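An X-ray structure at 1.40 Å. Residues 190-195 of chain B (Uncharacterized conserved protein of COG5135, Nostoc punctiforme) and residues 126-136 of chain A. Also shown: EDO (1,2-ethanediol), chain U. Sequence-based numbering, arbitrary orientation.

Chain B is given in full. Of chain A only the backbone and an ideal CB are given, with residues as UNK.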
ATOM      1  N   SER B 190      17.466   8.247  14.306  1.00 15.53           N
ATOM      2  CA  SER B 190      17.279   8.501  12.896  1.00 17.07           C
ATOM      3  C   SER B 190      18.570   8.528  12.119  1.00 15.91           C
ATOM      4  O   SER B 190      19.676   8.770  12.660  1.00 17.88           O
ATOM      5  CB  SER B 190      16.549   9.804  12.687  1.00 21.83           C
ATOM      6  OG  SER B 190      17.297  10.876  13.151  1.00 27.01           O
ATOM      7  N   GLU B 191      18.423   8.275  10.830  1.00 16.78           N
ATOM      8  CA  GLU B 191      19.563   8.109   9.989  1.00 19.28           C
ATOM      9  C   GLU B 191      19.208   8.439   8.566  1.00 16.15           C
ATOM     10  O   GLU B 191      18.220   7.915   8.066  1.00 15.03           O
ATOM     11  CB  GLU B 191      19.986   6.635  10.018  1.00 21.54           C
ATOM     12  CG  GLU B 191      21.272   6.345   9.288  1.00 25.22           C
ATOM     13  CD  GLU B 191      21.499   4.841   9.076  1.00 30.52           C
ATOM     14  OE1 GLU B 191      20.695   4.014   9.571  1.00 39.15           O
ATOM     15  OE2 GLU B 191      22.474   4.494   8.379  1.00 42.44           O
ATOM     16  N   ALA B 192      20.015   9.284   7.926  1.00 16.28           N
ATOM     17  CA  ALA B 192      19.885   9.526   6.510  1.00 15.81           C
ATOM     18  C   ALA B 192      20.479   8.339   5.773  1.00 13.86           C
ATOM     19  O   ALA B 192      21.617   7.921   6.045  1.00 16.85           O
ATOM     20  CB  ALA B 192      20.614  10.820   6.090  1.00 15.46           C
ATOM     21  N   ILE B 193      19.715   7.842   4.782  1.00 14.91           N
ATOM     22  CA  ILE B 193      20.108   6.655   4.068  1.00 14.90           C
ATOM     23  C   ILE B 193      19.968   6.867   2.552  1.00 14.58           C
ATOM     24  O   ILE B 193      19.316   7.805   2.102  1.00 16.09           O
ATOM     25  CB  ILE B 193      19.328   5.409   4.498  1.00 17.48           C
ATOM     26  CG1 ILE B 193      17.818   5.603   4.325  1.00 18.41           C
ATOM     27  CG2 ILE B 193      19.644   5.006   5.941  1.00 15.94           C
ATOM     28  CD1 ILE B 193      17.016   4.269   4.424  1.00 18.80           C
ATOM     29  N   ASN B 194      20.672   6.054   1.770  1.00 16.41           N
ATOM     30  CA  ASN B 194      20.601   6.225   0.311  1.00 14.14           C
ATOM     31  C   ASN B 194      19.246   5.824  -0.191  1.00 16.00           C
ATOM     32  O   ASN B 194      18.726   4.792   0.218  1.00 17.78           O
ATOM     33  CB  ASN B 194      21.606   5.374  -0.443  1.00 15.82           C
ATOM     34  CG  ASN B 194      23.011   5.790  -0.189  1.00 15.67           C
ATOM     35  OD1 ASN B 194      23.353   6.995  -0.112  1.00 16.96           O
ATOM     36  ND2 ASN B 194      23.874   4.796  -0.133  1.00 13.89           N
ATOM     37  N   PRO B 195      18.659   6.648  -1.044  1.00 16.12           N
ATOM     38  CA  PRO B 195      17.341   6.309  -1.637  1.00 20.68           C
ATOM     39  C   PRO B 195      17.272   4.924  -2.246  1.00 29.05           C
ATOM     40  O   PRO B 195      18.204   4.527  -2.945  1.00 30.99           O
ATOM     41  CB  PRO B 195      17.143   7.386  -2.694  1.00 23.19           C
ATOM     42  CG  PRO B 195      18.047   8.491  -2.342  1.00 24.25           C
ATOM     43  CD  PRO B 195      19.141   7.973  -1.464  1.00 19.54           C
ATOM     44  OXT PRO B 195      16.286   4.159  -2.060  1.00 33.79           O
TER
ATOM     45  N   UNK A 126      22.337   3.443 -11.293  1.00 18.68           N
ATOM     46  CA  UNK A 126      23.727   3.728 -10.986  1.00 18.79           C
ATOM     47  C   UNK A 126      23.959   4.453  -9.683  1.00 17.96           C
ATOM     48  O   UNK A 126      25.103   4.789  -9.340  1.00 21.47           O
ATOM     49  CB  UNK A 126      24.335   4.553 -12.122  1.00 18.79           C
ATOM     50  N   UNK A 127      22.899   4.679  -8.931  1.00 17.61           N
ATOM     51  CA  UNK A 127      22.996   5.341  -7.620  1.00 17.26           C
ATOM     52  C   UNK A 127      23.616   4.426  -6.560  1.00 18.35           C
ATOM     53  O   UNK A 127      23.705   3.216  -6.733  1.00 17.01           O
ATOM     54  CB  UNK A 127      21.610   5.797  -7.158  1.00 17.26           C
ATOM     55  N   UNK A 128      24.139   5.015  -5.475  1.00 17.62           N
ATOM     56  CA  UNK A 128      24.729   4.172  -4.452  1.00 18.04           C
ATOM     57  C   UNK A 128      23.752   3.238  -3.777  1.00 18.79           C
ATOM     58  O   UNK A 128      22.551   3.407  -3.919  1.00 20.93           O
ATOM     59  CB  UNK A 128      25.395   5.049  -3.390  1.00 18.04           C
ATOM     60  N   UNK A 129      24.307   2.249  -3.083  1.00 20.25           N
ATOM     61  CA  UNK A 129      23.580   1.106  -2.550  1.00 19.31           C
ATOM     62  C   UNK A 129      22.389   1.536  -1.673  1.00 20.30           C
ATOM     63  O   UNK A 129      22.566   2.173  -0.654  1.00 19.43           O
ATOM     64  CB  UNK A 129      24.532   0.220  -1.744  1.00 19.31           C
ATOM     65  N   UNK A 130      21.170   1.199  -2.097  1.00 19.00           N
ATOM     66  CA  UNK A 130      20.001   1.659  -1.372  1.00 20.50           C
ATOM     67  C   UNK A 130      19.994   1.195   0.069  1.00 21.63           C
ATOM     68  O   UNK A 130      20.352   0.043   0.364  1.00 22.84           O
ATOM     69  CB  UNK A 130      18.728   1.181  -2.074  1.00 20.50           C
ATOM     70  N   UNK A 131      19.597   2.097   0.964  1.00 20.82           N
ATOM     71  CA  UNK A 131      19.506   1.789   2.394  1.00 21.21           C
ATOM     72  C   UNK A 131      20.760   1.948   3.238  1.00 22.51           C
ATOM     73  O   UNK A 131      20.704   1.867   4.453  1.00 24.68           O
ATOM     74  CB  UNK A 131      19.029   0.343   2.543  1.00 21.21           C
ATOM     75  N   UNK A 132      21.907   2.162   2.620  1.00 20.10           N
ATOM     76  CA  UNK A 132      23.114   2.355   3.374  1.00 20.50           C
ATOM     77  C   UNK A 132      23.185   3.813   3.788  1.00 22.39           C
ATOM     78  O   UNK A 132      22.454   4.612   3.272  1.00 18.81           O
ATOM     79  CB  UNK A 132      24.346   1.940   2.567  1.00 20.50           C
ATOM     80  N   UNK A 133      24.092   4.165   4.719  1.00 20.31           N
ATOM     81  CA  UNK A 133      24.264   5.566   5.107  1.00 20.91           C
ATOM     82  C   UNK A 133      24.422   6.517   3.939  1.00 17.95           C
ATOM     83  O   UNK A 133      25.184   6.237   3.017  1.00 22.36           O
ATOM     84  CB  UNK A 133      25.483   5.699   6.021  1.00 20.91           C
ATOM     85  N   UNK A 134      23.709   7.636   3.976  1.00 17.74           N
ATOM     86  CA  UNK A 134      23.581   8.531   2.827  1.00 15.74           C
ATOM     87  C   UNK A 134      24.949   9.075   2.422  1.00 19.26           C
ATOM     88  O   UNK A 134      25.666   9.648   3.250  1.00 20.99           O
ATOM     89  CB  UNK A 134      22.624   9.682   3.145  1.00 15.74           C
ATOM     90  N   UNK A 135      25.321   8.845   1.165  1.00 19.36           N
ATOM     91  CA  UNK A 135      26.499   9.466   0.564  1.00 18.11           C
ATOM     92  C   UNK A 135      26.205  10.961   0.434  1.00 19.87           C
ATOM     93  O   UNK A 135      25.232  11.341  -0.203  1.00 19.25           O
ATOM     94  CB  UNK A 135      26.838   8.841  -0.791  1.00 18.11           C
ATOM     95  N   UNK A 136      27.088  11.801   0.974  1.00 22.78           N
ATOM     96  CA  UNK A 136      26.808  13.248   1.067  1.00 27.22           C
ATOM     97  C   UNK A 136      27.218  14.042  -0.182  1.00 29.80           C
ATOM     98  O   UNK A 136      26.742  15.171  -0.377  1.00 29.88           O
ATOM     99  CB  UNK A 136      27.531  13.829   2.284  1.00 27.22           C
TER
HETATM  100  C1  EDO U 305      16.588  -0.159   1.559  1.00 29.46           C
HETATM  101  O1  EDO U 305      17.441  -1.323   1.571  1.00 49.76           O
HETATM  102  C2  EDO U 305      16.029  -0.175   0.164  1.00 27.21           C
HETATM  103  O2  EDO U 305      15.740  -1.532   0.062  1.00 23.25           O

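Chain B ends in this interface: Ile193(B), Asn194(B) and the terminal Pro195(B) close the chain, and chain A runs past them with no regular secondary structure.

Position 126 has nothing of chain B within 5.5 Å of its ideal CB, so many residues would do; it is Gly126(A). At 127 CA-to-CB points toward chain B, but the ideal CB is still far from it, and only a long side chain could reach the ring of Pro195(B). An aromatic or long aliphatic residue would suit. Trp127(A) spans the gap, its CZ3 lying 4.1 Å from CB of Pro195(B) in an apolar contact.

At 128 CB points sideways, 3.6 Å from ND2 of Asn194(B). With phi at -64° a compact residue, proline included, fits. Pro128(A) is found; its carbonyl O accepts from a water that also donates to O of the Pro195(B) carboxylate.

CB at 129 points away, and the backbone does the work: O accepts a hydrogen bond from Asn194(B) ND2 at 3.0 Å. Many side chains would suit, and Tyr129(A) begins a type II turn ending at 132.

Position 130, second in that turn, has phi/psi of -59/139°, well suited to proline, although many other residues could adopt it. The ideal CB sits 3.5 Å from Pro195(B) O, which leaves little room for bulk in that direction. Pro130(A) occupies it, with its actual CB 3.6 Å from that oxygen.

Position 131 is the most restrictive. Its phi/psi of 86/-10° would jam a CB against the preceding carbonyl O, which by itself calls for glycine; an ideal CB would also lie 2.5 Å from O1 of the ethanediol. Gly131(A) is the residue, and its N donates to Asn194(B) O at 2.9 Å.

At 132 CB points away overall, although the ideal atom is 4.0 Å from Asn194(B) ND2. Polar or flexible residues suit. Lys132(A) has its CB 3.9 Å from Asn194(B) ND2, and its NZ makes no hydrogen bond to the chain B stretch. Its O receives the hydrogen bond from Asn194(B) N (2.7 Å) and lies 3.2 Å from Ile193(B) CA in a CA-H...O contact.

Position 133 forms a single beta bridge with Ile193(B). CA-to-CB points away overall, yet the ideal CB is 4.0 Å from Glu191(B) OE2, so a basic residue could be expected as readily as a compact one, and phi of -50° admits proline. Pro133(A) brings no charge; its CG packs 3.4 Å from OE2 of Glu191(B).

CB at 134 runs sideways, close to Ala192(B) O and within 4.3 Å of Asn194(B) OD1. A long polar or basic side chain could follow chain B toward its end. Arg134(A) does so: NH1 comes 4.0 Å from Pro195(B) CD and donates to a water that in turn donates to Ile193(B) O, while NE bonds to the carbonyl O of 135. The backbone N donates to Ala192(B) O at 3.0 Å.

At 135 CB points sideways, its ideal atom 4.0 Å from Asn194(B) OD1, and the backbone N donates to that OD1 (3.0 Å); several aliphatic or polar residues would suit. In Ile135(A) CG1 lies 3.9 Å from Asn194(B) OD1. Position 136 is out of reach, and Lys136(A) makes no contact with chain B here.

Chain A 126-136: GWPYPGKPRIK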
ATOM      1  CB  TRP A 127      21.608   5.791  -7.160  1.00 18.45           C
ATOM      2  CG  TRP A 127      21.053   6.977  -7.883  1.00 18.25           C
ATOM      3  CD1 TRP A 127      21.624   7.679  -8.903  1.00 16.36           C
ATOM      4  CD2 TRP A 127      19.800   7.597  -7.622  1.00 15.33           C
ATOM      5  NE1 TRP A 127      20.782   8.688  -9.303  1.00 19.86           N
ATOM      6  CE2 TRP A 127      19.652   8.660  -8.525  1.00 19.65           C
ATOM      7  CE3 TRP A 127      18.773   7.335  -6.706  1.00 19.77           C
ATOM      8  CZ2 TRP A 127      18.551   9.480  -8.534  1.00 19.36           C
ATOM      9  CZ3 TRP A 127      17.660   8.128  -6.740  1.00 21.27           C
ATOM     10  CH2 TRP A 127      17.566   9.209  -7.627  1.00 20.16           C
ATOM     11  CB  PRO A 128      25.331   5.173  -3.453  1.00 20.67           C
ATOM     12  CG  PRO A 128      24.783   6.469  -3.782  1.00 23.92           C
ATOM     13  CD  PRO A 128      24.275   6.448  -5.201  1.00 19.62           C
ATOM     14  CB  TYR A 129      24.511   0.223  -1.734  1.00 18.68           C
ATOM     15  CG  TYR A 129      24.089  -1.216  -1.676  1.00 17.09           C
ATOM     16  CD1 TYR A 129      22.988  -1.607  -0.935  1.00 21.07           C
ATOM     17  CD2 TYR A 129      24.790  -2.190  -2.353  1.00 22.44           C
ATOM     18  CE1 TYR A 129      22.595  -2.936  -0.876  1.00 18.94           C
ATOM     19  CE2 TYR A 129      24.396  -3.530  -2.298  1.00 21.22           C
ATOM     20  CZ  TYR A 129      23.298  -3.877  -1.565  1.00 25.57           C
ATOM     21  OH  TYR A 129      22.881  -5.187  -1.492  1.00 26.47           O
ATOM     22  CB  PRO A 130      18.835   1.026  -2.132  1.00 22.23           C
ATOM     23  CG  PRO A 130      19.398  -0.103  -2.835  1.00 23.29           C
ATOM     24  CD  PRO A 130      20.796   0.344  -3.230  1.00 20.63           C
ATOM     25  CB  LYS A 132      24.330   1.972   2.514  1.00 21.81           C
ATOM     26  CG  LYS A 132      24.322   0.519   2.062  1.00 24.68           C
ATOM     27  CD  LYS A 132      24.229  -0.454   3.203  1.00 34.13           C
ATOM     28  CE  LYS A 132      24.447  -1.890   2.722  1.00 41.24           C
ATOM     29  NZ  LYS A 132      24.713  -2.805   3.859  1.00 36.23           N
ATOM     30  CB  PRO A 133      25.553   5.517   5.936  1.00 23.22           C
ATOM     31  CG  PRO A 133      25.422   4.159   6.642  1.00 24.10           C
ATOM     32  CD  PRO A 133      24.984   3.278   5.509  1.00 22.49           C
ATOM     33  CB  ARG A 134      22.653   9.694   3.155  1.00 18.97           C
ATOM     34  CG  ARG A 134      22.586  10.793   2.063  1.00 19.90           C
ATOM     35  CD  ARG A 134      22.279  10.235   0.712  1.00 17.48           C
ATOM     36  NE  ARG A 134      22.289  11.265  -0.297  1.00 16.15           N
ATOM     37  CZ  ARG A 134      21.244  11.926  -0.763  1.00 22.81           C
ATOM     38  NH1 ARG A 134      20.029  11.707  -0.275  1.00 22.43           N
ATOM     39  NH2 ARG A 134      21.438  12.824  -1.734  1.00 25.84           N
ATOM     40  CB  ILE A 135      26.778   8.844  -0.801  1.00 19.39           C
ATOM     41  CG1 ILE A 135      27.232   7.383  -0.634  1.00 22.92           C
ATOM     42  CG2 ILE A 135      27.852   9.645  -1.580  1.00 23.26           C
ATOM     43  CD1 ILE A 135      28.558   7.247   0.111  1.00 28.47           C
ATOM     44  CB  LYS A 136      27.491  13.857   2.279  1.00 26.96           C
ATOM     45  CG  LYS A 136      26.863  13.467   3.615  1.00 25.39           C
ATOM     46  CD  LYS A 136      27.724  14.030   4.766  1.00 31.68           C
ATOM     47  CE  LYS A 136      27.247  13.557   6.127  1.00 40.66           C
ATOM     48  NZ  LYS A 136      27.496  12.094   6.329  1.00 48.50           N
TER
HETATM   49  O   HOH W   1      20.632   5.422  -3.671  1.00 25.97           O
HETATM   50  O   HOH W   2      19.029  10.470   2.150  1.00 19.82           O
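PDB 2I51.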